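Local coordinates for protein butyryl-CoA dehydrogenase (Marinomonas mediterranea, PDB 6CXT) that belongs to the acyl-CoA dehydrogenase family of flavoproteins and binds flavin-adenine dinucleotide, at residues I70-G75 and M298-A303; S238-R243 and W304-D309; G252-D257 and V328-D333; R336-L341 and G347-S352. All coordinates share one frame; numbering follows the deposited sequence.

In the fold
Interactions 1 and 3 are buried and each centres on one short hydrogen bond from a hydroxyl to a carboxylate between helices, supplemented in interaction 3 by a bridging water. Interaction 2 lies nearer the surface and pairs a lysine with both a carboxylate and an indole face, while the same helix, 231-245, reaches FK4 with an arginine. Interaction 4, partly buried and about 34 Å from interaction 2 between centres, joins the two sides of a turn beside FAD by CH contacts. Helix 279-306 serves interactions 1 and 2; helix 313-338 serves 3 and 4, which meet where Asp257 approaches Ser352. Only interaction 1 ties the N-terminal helical region to the C-terminal one; the others lie within the latter.

Interaction 1. Residues I70-G75 and M298-A303; sequences IIEGLG and MLYYAA
Helix 64-77 of the N-terminal helical region meets helix 279-306 of the C-terminal helical bundle of the acyl-CoA dehydrogenase fold here, and Glu72 and Tyr300 make the contact. The backbones stay well apart, with Glu72 CA and Leu299 CA 9.9 Å from each other, and long side chains bridge the gap. Glu72 has CG anti to the backbone N (chi1 179°) and runs on extended, which carries its carboxylate out from the helix. The tyrosine side chain crosses it at about a right angle. Tyr300 OH donates to Glu72 OE1 over 2.5 Å, a short bond taken by the syn lone pair, on the side of the other oxygen. OE1 sits at the ring edge, in its plane, but the carboxylate itself is turned 42° from the ring. A salt bridge from Arg296 NE to OE2 engages the second oxygen, so both oxygens of the buried carboxylate are held, and Lys69 NZ is hydrogen-bonded to the tyrosine hydroxyl. These positive groups would be expected to favour the ionised carboxylate. Trp5 meets the Tyr300 ring edge-to-face. Beyond the hydroxyl, Tyr300 CE1 and CZ both lie 3.4 Å from Glu72 OE1.

Interaction 2. Residues S238-R243 and W304-D309; sequences SMDWER and WQKSQD. With FK4 (S-[2-({N-[(2R)-2-hydroxy-4-{[(R)-hydroxy(oxo)-lambda~5~-phosphanyl]oxy}-3,3-dimethylbutanoyl]-beta-alanyl}amino)ethyl] 1H-pyrrole-2-carbothioate), chain C.
One face of the Trp241 indole carries the end of the Lys306 side chain: Lys306 CE stands 3.3 Å above the plane, over the centre of the ring system. Its CH-pi contact is with the six-membered ring, while Lys306 NZ lies over the five-membered ring, 3.7 Å from the centroid and 9° off the normal, a cation-pi contact. The two side chains cross at about a right angle. On the same helix, the Arg243 guanidinium has Met239 CB over one face and FK4 at its edge. Lys306 is extended as far as CE and then bends at its last torsion (chi4 56°), which turns NZ toward Asp240 and still leaves it above the indole. Lys306 NZ donates to Asp240 OD2 over 2.8 Å in a salt bridge, meeting the oxygen on its anti side, 16° out of the carboxylate plane. Asn312 ND2 is hydrogen-bonded to the same oxygen. The ammonium group is thus gripped by a charge and an aromatic face at once, where helix 231-245 packs beside the C-terminal end of helix 279-306 in the mainly helical C-terminal region of this fold. The other flank of helix 231-245 lines the FK4 pocket. Arg243 NH2 donates to two ligand carbonyl oxygens, to FK4 O26 at 2.8 Å and to FK4 O27 at 3.1 Å, and Arg243 NE is hydrogen-bonded to Ser363 O. Met239 CE lies 3.9 Å from FK4 S18.

Interaction 3. Residues G252-D257 and V328-D333; sequences GAMQRD and VQSGID
With chi1 -178°, Ser330 turns OG away from its own backbone N, while Asp257 has CG beside its own N (chi1 -76°), and these two torsions bring hydroxyl and carboxylate together between helices. The helices are 248-267 and 313-338, neighbours in the C-terminal helical bundle of the acyl-CoA dehydrogenase fold. Their short segments run nearly parallel, crossing at 23° with axes 10.0 Å apart, and Met254 CA and Ser330 CA come within 6.4 Å. Ser330 OG donates to Asp257 OD2 over 2.6 Å, and OD2 accepts with its anti lone pair, the one away from OD1. That second oxygen, OD1, is bonded to Ser352 OG on helix 351-359, so one aspartate joins three helices and both its buried oxygens are satisfied. The serine hydroxyl is engaged twice, since water 1 donates to Ser330 OG at 2.8 Å. The same water donates to the carbonyl oxygen Met254 O at 2.9 Å, giving a second, water-mediated link between the helices. Apolar contact is slight: Met254 lays its CG alongside the serine methylene. Leu292 of helix 279-306 and Phe327 of helix 313-338 also pack on Met254. Across the interface Met254 CG lies 3.8 Å from Ser330 CB.

Interaction 4. Residues R336-L341 and G347-S352; sequences RVHGAL and GRVNNS. With FAD (flavin-adenine dinucleotide), chain D.
A backbone carbonyl pressed against a glycine alpha carbon sets this turn apart: Leu341 O lies 3.1 Å from Gly347 CA, a CA-H...O contact with an angle of 149° at the hydrogen. Leu341 CD1 also rests against the glycine, 4.0 Å from Gly347 CA. A second contact sits deeper, where Val349 CG2 stands over the centre of the His338 ring. The methyl is 3.6 Å from the ring centroid, a CH-pi contact over the face; with CG1 anti to the backbone N (chi1 151°), CG2 is the branch turned to the imidazole. His338 ND1 is hydrogen-bonded to Ser334 O, and the ring also stacks with Tyr264. The turn follows helix 313-338 in the C-terminal helical region of the acyl-CoA dehydrogenase fold, leaving the helix at Gly339 with positive phi, and forms part of an FAD site completed by Ser132 and others of the third subunit. Ala340 N donates to FAD O2P over 2.8 Å, nearly straight at 167°, and FAD O3B donates to Arg336 O over 2.6 Å. Between the two segments the contacts are thus weak CH contacts, whereas two backbone polar groups, Ala340 N and Arg336 O, bind the cofactor's pyrophosphate and ribose.

Interaction 1. Residues I70-G75 and M298-A303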
# COMPACT_ATOMS: atom_id res chain seq x y z
N ILE B 70 -26.97 -16.58 -0.38
CA ILE B 70 -27.59 -16.79 0.94
C ILE B 70 -26.50 -16.72 2.03
O ILE B 70 -26.68 -16.12 3.09
CB ILE B 70 -28.31 -18.15 0.99
CG1 ILE B 70 -29.62 -18.06 0.17
CG2 ILE B 70 -28.57 -18.63 2.44
CD1 ILE B 70 -30.09 -19.47 -0.24
N ILE B 71 -25.35 -17.33 1.74
CA ILE B 71 -24.27 -17.34 2.73
C ILE B 71 -23.81 -15.88 3.01
O ILE B 71 -23.53 -15.51 4.15
CB ILE B 71 -23.08 -18.22 2.23
CG1 ILE B 71 -23.52 -19.70 2.20
CG2 ILE B 71 -21.86 -18.05 3.14
CD1 ILE B 71 -22.48 -20.63 1.57
N GLU B 72 -23.70 -15.10 1.93
CA GLU B 72 -23.33 -13.68 2.08
C GLU B 72 -24.31 -13.00 2.99
O GLU B 72 -23.90 -12.24 3.89
CB GLU B 72 -23.36 -13.00 0.72
CG GLU B 72 -23.00 -11.52 0.79
CD GLU B 72 -23.22 -10.81 -0.55
OE1 GLU B 72 -23.42 -11.49 -1.59
OE2 GLU B 72 -23.23 -9.55 -0.57
N GLY B 73 -25.62 -13.24 2.76
CA GLY B 73 -26.66 -12.65 3.61
C GLY B 73 -26.47 -13.03 5.07
O GLY B 73 -26.57 -12.19 5.99
N LEU B 74 -26.17 -14.30 5.30
CA LEU B 74 -25.93 -14.74 6.70
C LEU B 74 -24.68 -14.07 7.27
O LEU B 74 -24.68 -13.69 8.43
CB LEU B 74 -25.78 -16.27 6.80
CG LEU B 74 -27.08 -17.07 6.48
CD1 LEU B 74 -26.81 -18.57 6.34
CD2 LEU B 74 -28.11 -16.79 7.58
N GLY B 75 -23.63 -13.94 6.45
CA GLY B 75 -22.36 -13.31 6.92
C GLY B 75 -22.64 -11.87 7.29
O GLY B 75 -21.98 -11.34 8.20
N MET B 298 -15.97 -10.27 -7.55
CA MET B 298 -15.04 -11.36 -7.75
C MET B 298 -15.61 -12.67 -7.26
O MET B 298 -15.39 -13.68 -7.91
CB MET B 298 -13.68 -11.06 -7.08
CG MET B 298 -13.08 -9.89 -7.86
SD MET B 298 -11.53 -9.40 -7.11
CE MET B 298 -10.45 -10.70 -7.65
N LEU B 299 -16.34 -12.62 -6.15
CA LEU B 299 -17.03 -13.81 -5.60
C LEU B 299 -18.10 -14.29 -6.59
O LEU B 299 -18.17 -15.48 -6.91
CB LEU B 299 -17.66 -13.38 -4.25
CG LEU B 299 -18.65 -14.37 -3.60
CD1 LEU B 299 -17.92 -15.68 -3.22
CD2 LEU B 299 -19.43 -13.73 -2.44
N TYR B 300 -18.95 -13.35 -7.03
CA TYR B 300 -20.05 -13.66 -7.98
C TYR B 300 -19.48 -14.27 -9.26
O TYR B 300 -19.96 -15.28 -9.75
CB TYR B 300 -20.91 -12.44 -8.27
CG TYR B 300 -21.72 -11.93 -7.09
CD1 TYR B 300 -21.78 -12.67 -5.86
CD2 TYR B 300 -22.37 -10.69 -7.17
CE1 TYR B 300 -22.51 -12.18 -4.80
CE2 TYR B 300 -23.12 -10.19 -6.10
CZ TYR B 300 -23.16 -10.94 -4.91
OH TYR B 300 -23.88 -10.46 -3.86
N TYR B 301 -18.40 -13.67 -9.76
CA TYR B 301 -17.75 -14.17 -10.94
C TYR B 301 -17.19 -15.58 -10.72
O TYR B 301 -17.41 -16.46 -11.59
CB TYR B 301 -16.69 -13.20 -11.44
CG TYR B 301 -15.98 -13.73 -12.65
CD1 TYR B 301 -16.68 -13.92 -13.87
CD2 TYR B 301 -14.62 -14.08 -12.60
CE1 TYR B 301 -16.02 -14.42 -15.00
CE2 TYR B 301 -13.96 -14.58 -13.74
CZ TYR B 301 -14.67 -14.72 -14.93
OH TYR B 301 -14.01 -15.23 -16.02
N ALA B 302 -16.49 -15.83 -9.58
CA ALA B 302 -15.93 -17.14 -9.30
C ALA B 302 -17.08 -18.16 -9.19
O ALA B 302 -16.94 -19.25 -9.76
CB ALA B 302 -15.14 -17.16 -7.98
N ALA B 303 -18.17 -17.80 -8.49
CA ALA B 303 -19.29 -18.73 -8.32
C ALA B 303 -19.94 -19.04 -9.68
O ALA B 303 -20.26 -20.19 -9.97
CB ALA B 303 -20.32 -18.20 -7.34

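Interaction 2. Residues S238-R243 and W304-D309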
# COMPACT_ATOMS: atom_id res chain seq x y z
N SER B 238 -12.25 -30.05 -3.17
CA SER B 238 -12.96 -29.61 -1.96
C SER B 238 -12.52 -28.14 -1.63
O SER B 238 -13.34 -27.34 -1.24
CB SER B 238 -12.68 -30.60 -0.84
OG SER B 238 -11.97 -30.12 0.25
N MET B 239 -11.24 -27.84 -1.81
CA MET B 239 -10.74 -26.44 -1.68
C MET B 239 -11.35 -25.53 -2.75
O MET B 239 -11.61 -24.37 -2.50
CB MET B 239 -9.24 -26.38 -1.73
CG MET B 239 -8.55 -26.87 -0.49
SD MET B 239 -9.19 -26.05 1.03
CE MET B 239 -10.32 -27.32 1.69
N ASP B 240 -11.64 -26.07 -3.93
CA ASP B 240 -12.36 -25.25 -4.90
C ASP B 240 -13.72 -24.84 -4.39
O ASP B 240 -14.15 -23.69 -4.56
CB ASP B 240 -12.40 -25.91 -6.27
CG ASP B 240 -12.71 -24.91 -7.37
OD1 ASP B 240 -11.87 -24.00 -7.60
OD2 ASP B 240 -13.79 -25.03 -7.98
N TRP B 241 -14.42 -25.76 -3.72
CA TRP B 241 -15.67 -25.44 -3.09
C TRP B 241 -15.49 -24.47 -1.90
O TRP B 241 -16.26 -23.51 -1.76
CB TRP B 241 -16.38 -26.72 -2.55
CG TRP B 241 -17.13 -27.44 -3.64
CD1 TRP B 241 -16.76 -28.62 -4.29
CD2 TRP B 241 -18.36 -27.03 -4.21
NE1 TRP B 241 -17.70 -28.94 -5.24
CE2 TRP B 241 -18.70 -28.00 -5.21
CE3 TRP B 241 -19.22 -25.94 -4.00
CZ2 TRP B 241 -19.82 -27.87 -6.01
CZ3 TRP B 241 -20.35 -25.84 -4.75
CH2 TRP B 241 -20.66 -26.82 -5.75
N GLU B 242 -14.55 -24.76 -1.04
CA GLU B 242 -14.38 -23.99 0.21
C GLU B 242 -13.87 -22.55 -0.10
O GLU B 242 -14.42 -21.57 0.39
CB GLU B 242 -13.40 -24.69 1.13
CG GLU B 242 -13.34 -24.01 2.49
CD GLU B 242 -12.42 -24.75 3.43
OE1 GLU B 242 -12.90 -25.67 4.11
OE2 GLU B 242 -11.22 -24.42 3.53
N ARG B 243 -12.85 -22.45 -0.94
CA ARG B 243 -12.23 -21.15 -1.27
C ARG B 243 -13.26 -20.26 -1.95
O ARG B 243 -13.21 -19.05 -1.81
CB ARG B 243 -11.01 -21.37 -2.16
CG ARG B 243 -9.79 -21.93 -1.40
CD ARG B 243 -8.73 -22.30 -2.44
NE ARG B 243 -7.67 -23.06 -1.80
CZ ARG B 243 -6.79 -23.84 -2.45
NH1 ARG B 243 -6.89 -24.00 -3.77
NH2 ARG B 243 -5.84 -24.49 -1.78
N TRP B 304 -20.14 -18.02 -10.50
CA TRP B 304 -20.69 -18.23 -11.84
C TRP B 304 -19.78 -19.12 -12.66
O TRP B 304 -20.24 -20.02 -13.37
CB TRP B 304 -20.93 -16.89 -12.57
CG TRP B 304 -21.33 -17.10 -14.00
CD1 TRP B 304 -22.59 -17.33 -14.47
CD2 TRP B 304 -20.47 -17.11 -15.14
NE1 TRP B 304 -22.57 -17.48 -15.84
CE2 TRP B 304 -21.28 -17.35 -16.28
CE3 TRP B 304 -19.09 -16.92 -15.31
CZ2 TRP B 304 -20.77 -17.42 -17.58
CZ3 TRP B 304 -18.57 -16.99 -16.62
CH2 TRP B 304 -19.42 -17.23 -17.73
N GLN B 305 -18.49 -18.83 -12.63
CA GLN B 305 -17.56 -19.57 -13.45
C GLN B 305 -17.48 -21.05 -13.03
O GLN B 305 -17.34 -21.95 -13.89
CB GLN B 305 -16.17 -18.96 -13.44
CG GLN B 305 -15.52 -19.09 -14.79
CD GLN B 305 -14.05 -18.84 -14.77
OE1 GLN B 305 -13.35 -19.10 -13.78
NE2 GLN B 305 -13.55 -18.32 -15.88
N LYS B 306 -17.55 -21.29 -11.71
CA LYS B 306 -17.55 -22.64 -11.16
C LYS B 306 -18.74 -23.45 -11.68
O LYS B 306 -18.64 -24.66 -11.79
CB LYS B 306 -17.51 -22.61 -9.62
CG LYS B 306 -17.21 -23.97 -9.01
CD LYS B 306 -16.99 -23.86 -7.48
CE LYS B 306 -17.17 -25.24 -6.83
NZ LYS B 306 -16.26 -26.23 -7.45
N SER B 307 -19.84 -22.78 -11.99
CA SER B 307 -21.01 -23.43 -12.60
C SER B 307 -20.86 -23.71 -14.11
O SER B 307 -21.78 -24.24 -14.69
CB SER B 307 -22.25 -22.55 -12.41
OG SER B 307 -22.46 -22.26 -11.03
N GLN B 308 -19.74 -23.31 -14.74
CA GLN B 308 -19.58 -23.42 -16.21
C GLN B 308 -18.72 -24.59 -16.70
O GLN B 308 -18.52 -24.76 -17.91
CB GLN B 308 -18.96 -22.13 -16.83
CG GLN B 308 -19.73 -20.84 -16.54
CD GLN B 308 -21.23 -20.97 -16.77
OE1 GLN B 308 -21.66 -21.21 -17.89
NE2 GLN B 308 -22.02 -20.77 -15.72
N ASP B 309 -18.18 -25.39 -15.81
CA ASP B 309 -17.30 -26.49 -16.27
C ASP B 309 -16.19 -26.00 -17.25
O ASP B 309 -16.10 -26.42 -18.41
CB ASP B 309 -18.12 -27.66 -16.86
CG ASP B 309 -17.68 -29.01 -16.34
OD1 ASP B 309 -17.02 -29.07 -15.26
OD2 ASP B 309 -18.00 -30.02 -17.00
O01 FK4 C . -4.25 -27.56 -7.06
P02 FK4 C . -3.18 -28.54 -6.47
O03 FK4 C . -2.42 -28.06 -5.18
C04 FK4 C . -2.09 -26.71 -5.05
C05 FK4 C . -0.90 -26.43 -4.18
C06 FK4 C . -0.73 -24.89 -4.12
C07 FK4 C . 0.33 -27.11 -4.84
C08 FK4 C . -1.06 -27.04 -2.77
O09 FK4 C . 0.15 -27.08 -2.05
C10 FK4 C . -2.17 -26.37 -1.93
N11 FK4 C . -1.68 -25.77 -0.70
C12 FK4 C . -2.62 -25.10 0.14
C13 FK4 C . -3.22 -26.05 1.20
C14 FK4 C . -4.55 -25.63 1.65
N15 FK4 C . -4.80 -26.09 2.94
C16 FK4 C . -6.12 -25.86 3.55
C17 FK4 C . -6.47 -26.95 4.58
S18 FK4 C . -8.20 -26.98 4.96
C19 FK4 C . -8.48 -25.36 5.66
C20 FK4 C . -9.86 -25.43 6.19
C21 FK4 C . -10.48 -24.55 7.05
C22 FK4 C . -11.79 -25.05 7.21
C23 FK4 C . -11.92 -26.24 6.45
N24 FK4 C . -10.75 -26.48 5.82
O25 FK4 C . -7.50 -24.69 6.06
O26 FK4 C . -5.36 -25.00 0.97
O27 FK4 C . -3.39 -26.27 -2.27
O28 FK4 C . -3.88 -29.82 -6.14

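Interaction 3. Residues G252-D257 and V328-D333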
# COMPACT_ATOMS: atom_id res chain seq x y z
N GLY B 252 -20.28 -10.61 3.30
CA GLY B 252 -21.35 -10.13 4.18
C GLY B 252 -20.80 -9.41 5.42
O GLY B 252 -21.29 -8.30 5.79
N ALA B 253 -19.80 -9.99 6.09
CA ALA B 253 -19.25 -9.35 7.27
C ALA B 253 -18.71 -7.93 6.91
O ALA B 253 -18.84 -6.99 7.71
CB ALA B 253 -18.16 -10.20 7.92
N MET B 254 -18.12 -7.78 5.74
CA MET B 254 -17.56 -6.48 5.31
C MET B 254 -18.70 -5.47 5.04
O MET B 254 -18.51 -4.31 5.30
CB MET B 254 -16.67 -6.64 4.06
CG MET B 254 -15.29 -7.19 4.51
SD MET B 254 -14.23 -7.20 3.06
CE MET B 254 -14.81 -8.63 2.14
N GLN B 255 -19.82 -5.92 4.50
CA GLN B 255 -21.00 -5.00 4.29
C GLN B 255 -21.42 -4.45 5.65
O GLN B 255 -21.64 -3.24 5.81
CB GLN B 255 -22.19 -5.71 3.61
CG GLN B 255 -23.35 -4.73 3.30
CD GLN B 255 -22.91 -3.61 2.34
OE1 GLN B 255 -22.52 -3.88 1.21
NE2 GLN B 255 -22.97 -2.35 2.79
N ARG B 256 -21.41 -5.32 6.66
CA ARG B 256 -21.71 -4.91 8.03
C ARG B 256 -20.70 -3.90 8.60
O ARG B 256 -21.11 -2.86 9.14
CB ARG B 256 -21.88 -6.10 9.00
CG ARG B 256 -22.17 -5.62 10.44
CD ARG B 256 -22.38 -6.78 11.46
NE ARG B 256 -21.20 -7.65 11.52
CZ ARG B 256 -21.15 -8.92 11.10
NH1 ARG B 256 -22.23 -9.55 10.59
NH2 ARG B 256 -20.00 -9.60 11.24
N ASP B 257 -19.40 -4.19 8.50
CA ASP B 257 -18.36 -3.23 8.83
C ASP B 257 -18.61 -1.86 8.17
O ASP B 257 -18.53 -0.81 8.83
CB ASP B 257 -16.97 -3.70 8.33
CG ASP B 257 -16.35 -4.82 9.21
OD1 ASP B 257 -16.87 -5.10 10.34
OD2 ASP B 257 -15.28 -5.38 8.77
N VAL B 328 -9.26 -8.13 6.06
CA VAL B 328 -8.24 -7.64 7.01
C VAL B 328 -8.24 -6.08 6.99
O VAL B 328 -8.23 -5.43 8.05
CB VAL B 328 -6.82 -8.19 6.61
CG1 VAL B 328 -5.69 -7.45 7.35
CG2 VAL B 328 -6.73 -9.70 6.95
N GLN B 329 -8.27 -5.49 5.81
CA GLN B 329 -8.24 -4.03 5.73
C GLN B 329 -9.51 -3.43 6.36
O GLN B 329 -9.44 -2.41 7.03
CB GLN B 329 -8.09 -3.59 4.27
CG GLN B 329 -6.79 -4.05 3.61
CD GLN B 329 -6.77 -3.75 2.14
OE1 GLN B 329 -7.33 -4.51 1.33
NE2 GLN B 329 -6.11 -2.67 1.76
N SER B 330 -10.65 -4.08 6.11
CA SER B 330 -11.93 -3.66 6.67
C SER B 330 -11.88 -3.67 8.23
O SER B 330 -12.30 -2.71 8.90
CB SER B 330 -13.05 -4.60 6.18
OG SER B 330 -14.32 -4.15 6.71
N GLY B 331 -11.34 -4.77 8.81
CA GLY B 331 -11.20 -4.87 10.25
C GLY B 331 -10.31 -3.74 10.81
O GLY B 331 -10.63 -3.16 11.85
N ILE B 332 -9.19 -3.47 10.16
CA ILE B 332 -8.33 -2.41 10.64
C ILE B 332 -9.02 -1.03 10.47
O ILE B 332 -9.06 -0.22 11.40
CB ILE B 332 -6.99 -2.42 9.88
CG1 ILE B 332 -6.18 -3.71 10.24
CG2 ILE B 332 -6.17 -1.15 10.19
CD1 ILE B 332 -5.13 -3.97 9.16
N ASP B 333 -9.58 -0.81 9.31
CA ASP B 333 -10.19 0.52 9.02
C ASP B 333 -11.43 0.81 9.95
O ASP B 333 -11.62 1.95 10.43
CB ASP B 333 -10.59 0.61 7.54
CG ASP B 333 -9.40 0.85 6.65
OD1 ASP B 333 -8.36 1.29 7.13
OD2 ASP B 333 -9.53 0.73 5.43
O HOH W 1 -15.94 -3.08 4.74

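Interaction 4. Residues R336-L341 and G347-S352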
# COMPACT_ATOMS: atom_id res chain seq x y z
N ARG B 336 -10.01 2.05 13.11
CA ARG B 336 -9.59 3.40 12.92
C ARG B 336 -10.76 4.42 12.95
O ARG B 336 -10.66 5.41 13.56
CB ARG B 336 -8.81 3.53 11.62
CG ARG B 336 -7.49 2.80 11.54
CD ARG B 336 -6.84 3.19 10.25
NE ARG B 336 -5.67 2.45 9.84
CZ ARG B 336 -4.44 2.69 10.24
NH1 ARG B 336 -4.20 3.56 11.18
NH2 ARG B 336 -3.46 1.99 9.74
N VAL B 337 -11.83 4.09 12.28
CA VAL B 337 -12.99 4.97 12.11
C VAL B 337 -13.64 5.14 13.50
O VAL B 337 -14.05 6.25 13.86
CB VAL B 337 -14.05 4.41 11.11
CG1 VAL B 337 -15.42 5.13 11.23
CG2 VAL B 337 -13.53 4.45 9.68
N HIS B 338 -13.71 4.06 14.28
CA HIS B 338 -14.43 4.08 15.55
C HIS B 338 -13.56 4.63 16.70
O HIS B 338 -14.10 4.87 17.78
CB HIS B 338 -14.92 2.67 15.90
CG HIS B 338 -16.15 2.29 15.15
ND1 HIS B 338 -16.12 1.83 13.85
CD2 HIS B 338 -17.45 2.35 15.50
CE1 HIS B 338 -17.35 1.57 13.45
NE2 HIS B 338 -18.18 1.88 14.44
N GLY B 339 -12.24 4.76 16.49
CA GLY B 339 -11.31 5.28 17.54
C GLY B 339 -11.22 4.33 18.74
O GLY B 339 -11.35 3.10 18.58
N ALA B 340 -11.11 4.87 19.98
CA ALA B 340 -11.02 4.01 21.20
C ALA B 340 -12.18 3.11 21.34
O ALA B 340 -12.05 1.90 21.74
CB ALA B 340 -10.83 4.85 22.48
N LEU B 341 -13.35 3.61 20.95
CA LEU B 341 -14.53 2.77 21.04
C LEU B 341 -14.39 1.46 20.20
O LEU B 341 -14.92 0.37 20.59
CB LEU B 341 -15.80 3.57 20.67
CG LEU B 341 -17.11 2.78 20.66
CD1 LEU B 341 -17.48 2.34 22.09
CD2 LEU B 341 -18.25 3.62 20.08
N GLY B 347 -17.35 -2.04 21.80
CA GLY B 347 -17.50 -1.31 20.54
C GLY B 347 -18.08 -2.16 19.43
O GLY B 347 -18.61 -1.61 18.43
N ARG B 348 -18.02 -3.49 19.64
CA ARG B 348 -18.50 -4.53 18.71
C ARG B 348 -17.98 -4.40 17.25
O ARG B 348 -18.69 -4.61 16.23
CB ARG B 348 -20.01 -4.78 18.82
CG ARG B 348 -20.96 -3.62 18.75
CD ARG B 348 -22.38 -4.13 19.05
NE ARG B 348 -23.36 -3.60 18.08
CZ ARG B 348 -23.80 -4.24 17.00
NH1 ARG B 348 -23.39 -5.48 16.69
NH2 ARG B 348 -24.68 -3.64 16.21
N VAL B 349 -16.73 -4.02 17.20
CA VAL B 349 -16.04 -3.79 15.94
C VAL B 349 -14.80 -4.68 15.79
O VAL B 349 -14.41 -5.04 14.65
CB VAL B 349 -15.67 -2.26 15.95
CG1 VAL B 349 -14.44 -1.90 15.16
CG2 VAL B 349 -16.92 -1.50 15.44
N ASN B 350 -14.15 -4.98 16.89
CA ASN B 350 -12.77 -5.52 16.82
C ASN B 350 -12.78 -7.04 16.50
O ASN B 350 -11.72 -7.62 16.29
CB ASN B 350 -11.91 -5.15 18.05
CG ASN B 350 -12.43 -5.75 19.34
OD1 ASN B 350 -13.12 -6.80 19.34
ND2 ASN B 350 -12.05 -5.16 20.47
N ASN B 351 -13.96 -7.67 16.40
CA ASN B 351 -13.98 -9.09 15.92
C ASN B 351 -13.64 -9.21 14.43
O ASN B 351 -13.11 -10.24 14.00
CB ASN B 351 -15.32 -9.76 16.16
CG ASN B 351 -15.46 -10.16 17.59
OD1 ASN B 351 -14.49 -10.53 18.26
ND2 ASN B 351 -16.64 -10.01 18.10
N SER B 352 -13.86 -8.17 13.65
CA SER B 352 -13.56 -8.27 12.24
C SER B 352 -12.07 -8.51 12.05
O SER B 352 -11.73 -9.41 11.27
CB SER B 352 -13.98 -7.01 11.45
OG SER B 352 -15.35 -6.94 11.60
PA FAD D . -12.53 10.22 17.57
O1A FAD D . -11.73 11.45 17.95
O2A FAD D . -14.04 10.09 17.69
O5B FAD D . -12.06 9.78 16.07
C5B FAD D . -12.75 8.77 15.30
C4B FAD D . -12.11 8.82 13.90
O4B FAD D . -12.25 10.16 13.35
C3B FAD D . -10.61 8.52 13.97
O3B FAD D . -10.34 7.85 12.74
C2B FAD D . -9.98 9.93 13.90
O2B FAD D . -8.61 9.94 13.43
C1B FAD D . -10.99 10.69 12.98
N9A FAD D . -10.85 12.14 13.21
C8A FAD D . -11.23 12.84 14.31
N7A FAD D . -10.83 14.16 14.19
C5A FAD D . -10.15 14.28 13.01
C6A FAD D . -9.47 15.36 12.24
N6A FAD D . -9.37 16.64 12.73
N1A FAD D . -8.91 15.01 11.04
C2A FAD D . -8.95 13.74 10.52
N3A FAD D . -9.58 12.73 11.17
C4A FAD D . -10.18 12.93 12.38
N1 FAD D . -7.13 9.20 26.71
C2 FAD D . -6.72 9.81 27.88
O2 FAD D . -7.18 10.96 28.10
N3 FAD D . -5.87 9.23 28.78
C4 FAD D . -5.43 7.97 28.60
O4 FAD D . -4.67 7.46 29.43
C4X FAD D . -5.84 7.23 27.36
N5 FAD D . -5.48 5.95 27.10
C5X FAD D . -5.91 5.26 26.01
C6 FAD D . -5.47 3.92 25.84
C7 FAD D . -5.92 3.19 24.73
C7M FAD D . -5.48 1.75 24.58
C8 FAD D . -6.84 3.80 23.75
C8M FAD D . -7.30 3.03 22.56
C9 FAD D . -7.25 5.14 23.89
C9A FAD D . -6.80 5.89 25.00
N10 FAD D . -7.21 7.24 25.23
C10 FAD D . -6.75 7.92 26.40
C1' FAD D . -8.12 7.92 24.31
C2' FAD D . -7.35 8.29 23.02
O2' FAD D . -6.39 9.35 23.19
C3' FAD D . -8.37 8.56 21.92
O3' FAD D . -9.02 7.30 21.65
C4' FAD D . -7.88 9.26 20.64
O4' FAD D . -7.49 10.64 20.94
C5' FAD D . -8.99 9.29 19.57
O5' FAD D . -10.18 9.81 20.18
P FAD D . -11.53 9.03 19.99
O1P FAD D . -12.67 9.80 20.67
O2P FAD D . -11.43 7.57 20.40
O3P FAD D . -11.87 9.02 18.42